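Local structure of CSEP0064 putative effector protein (Blumeria graminis f. sp. hordei, 6FMB) at residues Gln53-Val56 with Asn62-Gly65. The protein is a secreted, non-catalytic relative of fungal RNases that binds host RNA and protects host ribosomal RNA from degradation induced by ribosome-inactivating proteins. Sequence-based numbering, arbitrary orientation.
Sequences QFPV and NWQG
The CB and CG atoms of P55 rest on one face of the W63 indole, a CH-pi contact that shows how a proline-tryptophan pair can join a strand to a loop without direct hydrogen bonds. P55 CB stands 3.5 Å from the centroid of the five-membered ring, 14° off its normal, while P55 CG lies over the six-membered ring, 3.6 Å from W63 CD2. The W63 side chain extends from the loop to the strand because its chi1 of -176° sets CG opposite the backbone N, and the backbone N of G65 sits over the other face of the indole, 3.3 Å above its plane. F54 comes only loosely near, its CZ 4.4 Å from W63 O.

Polar linkage is indirect. A water donates to P55 O at 2.8 Å and accepts from W63 N at 2.9 Å, thereby bridging the two backbones. NE1 of W63 donates a hydrogen bond to A67 O, which helps hold the indole's rotation, and the Y35 ring meets the indole at a steep angle.

The arrangement is buried packing in an RNase-like fold: the loop between antiparallel strands 51-56 and 70-75 folds back, through its tryptophan, onto the first of them.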
ATOM      1  N   GLN A  53       6.209  -0.333  -1.957  1.00  9.24           N
ATOM      2  CA  GLN A  53       5.489   0.175  -0.793  1.00  9.31           C
ATOM      3  C   GLN A  53       5.056   1.615  -1.069  1.00  9.43           C
ATOM      4  O   GLN A  53       5.898   2.437  -1.437  1.00 10.64           O
ATOM      5  CB  GLN A  53       6.361   0.134   0.458  1.00 11.21           C
ATOM      6  CG  GLN A  53       5.635   0.547   1.745  1.00 11.80           C
ATOM      7  CD  GLN A  53       6.428   1.414   2.692  1.00 10.09           C
ATOM      8  OE1 GLN A  53       7.514   1.854   2.374  1.00 12.40           O
ATOM      9  NE2 GLN A  53       5.851   1.698   3.855  1.00 11.15           N
ATOM     10  N   PHE A  54       3.755   1.915  -0.893  1.00  9.52           N
ATOM     11  CA  PHE A  54       3.279   3.282  -1.124  1.00  9.09           C
ATOM     12  C   PHE A  54       2.215   3.589  -0.084  1.00  8.72           C
ATOM     13  O   PHE A  54       1.357   2.739   0.202  1.00  9.51           O
ATOM     14  CB  PHE A  54       2.741   3.455  -2.556  1.00 10.46           C
ATOM     15  CG  PHE A  54       2.585   4.900  -2.968  1.00  9.95           C
ATOM     16  CD1 PHE A  54       3.661   5.618  -3.491  1.00  9.95           C
ATOM     17  CD2 PHE A  54       1.363   5.561  -2.841  1.00  9.55           C
ATOM     18  CE1 PHE A  54       3.536   6.954  -3.829  1.00 11.46           C
ATOM     19  CE2 PHE A  54       1.237   6.901  -3.200  1.00 10.47           C
ATOM     20  CZ  PHE A  54       2.330   7.594  -3.700  1.00 11.26           C
ATOM     21  N   PRO A  55       2.247   4.796   0.509  1.00  8.81           N
ATOM     22  CA  PRO A  55       1.268   5.079   1.554  1.00  8.80           C
ATOM     23  C   PRO A  55      -0.165   5.251   1.029  1.00  8.48           C
ATOM     24  O   PRO A  55      -0.380   5.541  -0.159  1.00  8.94           O
ATOM     25  CB  PRO A  55       1.791   6.396   2.188  1.00  8.88           C
ATOM     26  CG  PRO A  55       3.237   6.473   1.801  1.00  8.87           C
ATOM     27  CD  PRO A  55       3.223   5.912   0.405  1.00  9.02           C
ATOM     28  N   VAL A  56      -1.138   5.076   1.923  1.00  9.24           N
ATOM     29  CA  VAL A  56      -2.564   5.219   1.585  1.00  9.31           C
ATOM     30  C   VAL A  56      -3.250   5.942   2.753  1.00 10.15           C
ATOM     31  O   VAL A  56      -2.801   5.859   3.903  1.00 11.13           O
ATOM     32  CB  VAL A  56      -3.192   3.822   1.241  1.00 10.20           C
ATOM     33  CG1 VAL A  56      -3.291   2.922   2.456  1.00  9.85           C
ATOM     34  CG2 VAL A  56      -4.566   3.939   0.564  1.00 11.03           C
ATOM     35  N   ASN A  62      -5.513  11.112  -1.866  1.00 10.46           N
ATOM     36  CA  ASN A  62      -4.288  10.349  -2.077  1.00  9.61           C
ATOM     37  C   ASN A  62      -3.135  10.937  -1.264  1.00 10.33           C
ATOM     38  O   ASN A  62      -3.065  12.141  -1.054  1.00 12.43           O
ATOM     39  CB  ASN A  62      -3.966  10.282  -3.582  1.00  9.78           C
ATOM     40  CG  ASN A  62      -5.084   9.631  -4.379  1.00  9.23           C
ATOM     41  OD1 ASN A  62      -5.683  10.239  -5.321  1.00 11.97           O
ATOM     42  ND2 ASN A  62      -5.423   8.419  -3.995  1.00  7.89           N
ATOM     43  N   TRP A  63      -2.252  10.086  -0.778  1.00  9.85           N
ATOM     44  CA  TRP A  63      -1.157  10.532   0.089  1.00 10.53           C
ATOM     45  C   TRP A  63      -0.099  11.319  -0.698  1.00 10.78           C
ATOM     46  O   TRP A  63       0.256  10.939  -1.818  1.00 11.37           O
ATOM     47  CB  TRP A  63      -0.533   9.323   0.795  1.00 10.55           C
ATOM     48  CG  TRP A  63       0.555   9.658   1.798  1.00 10.56           C
ATOM     49  CD1 TRP A  63       0.413   9.783   3.149  1.00 10.96           C
ATOM     50  CD2 TRP A  63       1.949   9.852   1.529  1.00 10.20           C
ATOM     51  NE1 TRP A  63       1.619  10.053   3.727  1.00 11.53           N
ATOM     52  CE2 TRP A  63       2.581  10.119   2.762  1.00 10.50           C
ATOM     53  CE3 TRP A  63       2.725   9.833   0.366  1.00  9.89           C
ATOM     54  CZ2 TRP A  63       3.946  10.367   2.854  1.00 11.82           C
ATOM     55  CZ3 TRP A  63       4.072  10.068   0.452  1.00 10.86           C
ATOM     56  CH2 TRP A  63       4.674  10.337   1.699  1.00 11.99           C
ATOM     57  N   GLN A  64       0.432  12.376  -0.086  1.00 11.86           N
ATOM     58  CA  GLN A  64       1.484  13.187  -0.726  1.00 12.97           C
ATOM     59  C   GLN A  64       2.268  14.012   0.294  1.00 13.25           C
ATOM     60  O   GLN A  64       2.460  15.223   0.141  1.00 15.77           O
ATOM     61  CB  GLN A  64       0.930  14.046  -1.869  1.00 13.54           C
ATOM     62  CG  GLN A  64      -0.363  14.765  -1.570  1.00 14.87           C
ATOM     63  CD  GLN A  64      -1.088  15.257  -2.821  1.00 16.01           C
ATOM     64  OE1 GLN A  64      -1.808  16.264  -2.778  1.00 21.77           O
ATOM     65  NE2 GLN A  64      -0.973  14.527  -3.894  1.00 14.09           N
ATOM     66  N   GLY A  65       2.762  13.300   1.297  1.00 14.01           N
ATOM     67  CA  GLY A  65       3.749  13.805   2.247  1.00 15.88           C
ATOM     68  C   GLY A  65       3.302  13.674   3.673  1.00 15.91           C
ATOM     69  O   GLY A  65       2.132  13.496   3.968  1.00 16.55           O
TER
HETATM   70  O   HOH W   1      -1.966   7.297  -1.687  1.00  9.87           O